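Local coordinates for zinc-binding protein TroA (Treponema pallidum, PDB 1K0F) that binds zinc with high affinity and specificity in the periplasm and delivers it to the membrane permease of the TroABC ABC transporter for import, at residues A227-D230 and A231-R235. Sequence-based numbering, arbitrary orientation.
Sequences ALRD and AVQAR
A227-D230 runs straight on into A231-R235, and four successive i to i+4 backbone bonds join the two. A231 N donates to A227 O at 2.9 Å, and V232 N to L228 O at 2.7 Å. Q233 N bonds to R229 O and A234 N to D230 O. Together they form the last turns of helix 225-233. The chain leaves the helix at A234. This helix is the crossover of a beta-alpha-beta unit, between strands 213-217 and 240-245.

The buried side holds L228 and V232. CD1 of L228 meets CG2 of V232 at 3.6 Å, one turn further on. With CG1 anti to the backbone N (chi1 -176°), V232 turns CG2 back along the helix to this methyl. L228 also packs on L202, A203 and I206 of helix 196-208, and A231 rests on A203 there.

R229 and Q233 lie side by side and point the same way. The Q233 chain bends at chi2 (108°) and brings its amide back over the preceding turn. Q233 NE2 makes a weak bond to R229 O at 2.9 Å, with a bent angle of 116° at the hydrogen. The same Q233 NE2 sits 3.1 Å from R229 CD, at the edge of the guanidinium. The R229 guanidinium turns to D230. R229 NH2 forms a salt bridge to D230 OD1 at 2.6 Å, from the syn side but tilted out of the carboxylate plane. R229 NE adds a weak bond to the same oxygen.

R229 O thus takes the backbone N-H of Q233 and, weakly, its side-chain amide. D230, the next residue, probably offsets part of the charge of R229. The helix end therefore pairs apolar contacts toward helix 196-208 with a polar cluster of R229, D230 and Q233.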
loop_
_atom_site.group_PDB
_atom_site.type_symbol
_atom_site.label_atom_id
_atom_site.label_comp_id
_atom_site.label_asym_id
_atom_site.label_seq_id
_atom_site.Cartn_x
_atom_site.Cartn_y
_atom_site.Cartn_z
ATOM N N ALA A 227 -21.115 -1.859 -7.184
ATOM C CA ALA A 227 -22.384 -2.282 -6.611
ATOM C C ALA A 227 -22.802 -1.232 -5.601
ATOM O O ALA A 227 -23.979 -0.913 -5.454
ATOM C CB ALA A 227 -22.230 -3.631 -5.936
ATOM N N LEU A 228 -21.815 -0.697 -4.901
ATOM C CA LEU A 228 -22.075 0.336 -3.923
ATOM C C LEU A 228 -22.551 1.515 -4.740
ATOM O O LEU A 228 -23.518 2.173 -4.392
ATOM C CB LEU A 228 -20.793 0.696 -3.174
ATOM C CG LEU A 228 -20.758 2.030 -2.423
ATOM C CD1 LEU A 228 -22.051 2.242 -1.629
ATOM C CD2 LEU A 228 -19.548 2.037 -1.496
ATOM N N ARG A 229 -21.868 1.754 -5.849
ATOM C CA ARG A 229 -22.210 2.851 -6.739
ATOM C C ARG A 229 -23.695 2.812 -7.105
ATOM O O ARG A 229 -24.371 3.841 -7.072
ATOM C CB ARG A 229 -21.356 2.775 -8.006
ATOM C CG ARG A 229 -21.138 4.108 -8.678
ATOM C CD ARG A 229 -22.134 4.335 -9.791
ATOM N NE ARG A 229 -22.590 3.080 -10.380
ATOM C CZ ARG A 229 -21.775 2.159 -10.892
ATOM N NH1 ARG A 229 -20.463 2.353 -10.887
ATOM N NH2 ARG A 229 -22.266 1.044 -11.416
ATOM N N ASP A 230 -24.196 1.623 -7.450
ATOM C CA ASP A 230 -25.603 1.440 -7.810
ATOM C C ASP A 230 -26.505 1.620 -6.605
ATOM O O ASP A 230 -27.614 2.136 -6.722
ATOM C CB ASP A 230 -25.826 0.053 -8.375
ATOM C CG ASP A 230 -24.975 -0.209 -9.563
ATOM O OD1 ASP A 230 -24.481 0.782 -10.147
ATOM O OD2 ASP A 230 -24.803 -1.395 -9.907
ATOM N N ALA A 231 -26.033 1.163 -5.451
ATOM C CA ALA A 231 -26.794 1.300 -4.220
ATOM C C ALA A 231 -26.927 2.796 -3.957
ATOM O O ALA A 231 -27.975 3.273 -3.524
ATOM C CB ALA A 231 -26.068 0.621 -3.080
ATOM N N VAL A 232 -25.865 3.541 -4.243
ATOM C CA VAL A 232 -25.901 4.976 -4.056
ATOM C C VAL A 232 -26.919 5.520 -5.039
ATOM O O VAL A 232 -27.761 6.336 -4.687
ATOM C CB VAL A 232 -24.541 5.611 -4.350
ATOM C CG1 VAL A 232 -24.594 7.100 -4.051
ATOM C CG2 VAL A 232 -23.473 4.952 -3.507
ATOM N N GLN A 233 -26.831 5.050 -6.282
ATOM C CA GLN A 233 -27.748 5.470 -7.335
ATOM C C GLN A 233 -29.196 5.259 -6.905
ATOM O O GLN A 233 -30.050 6.131 -7.084
ATOM C CB GLN A 233 -27.484 4.671 -8.610
ATOM C CG GLN A 233 -27.278 5.518 -9.854
ATOM C CD GLN A 233 -25.834 5.526 -10.304
ATOM O OE1 GLN A 233 -25.546 5.519 -11.502
ATOM N NE2 GLN A 233 -24.911 5.532 -9.341
ATOM N N ALA A 234 -29.462 4.083 -6.344
ATOM C CA ALA A 234 -30.787 3.728 -5.876
ATOM C C ALA A 234 -31.131 4.572 -4.652
ATOM O O ALA A 234 -32.189 4.405 -4.048
ATOM C CB ALA A 234 -30.829 2.254 -5.528
ATOM N N ARG A 235 -30.229 5.479 -4.288
ATOM C CA ARG A 235 -30.444 6.362 -3.147
ATOM C C ARG A 235 -30.566 7.833 -3.557
ATOM O O ARG A 235 -30.605 8.724 -2.707
ATOM C CB ARG A 235 -29.305 6.202 -2.143
ATOM C CG ARG A 235 -29.166 4.794 -1.589
ATOM C CD ARG A 235 -29.628 4.713 -0.140
ATOM N NE ARG A 235 -29.000 3.603 0.575
ATOM C CZ ARG A 235 -29.515 3.023 1.658
ATOM N NH1 ARG A 235 -30.670 3.444 2.160
ATOM N NH2 ARG A 235 -28.872 2.020 2.240
#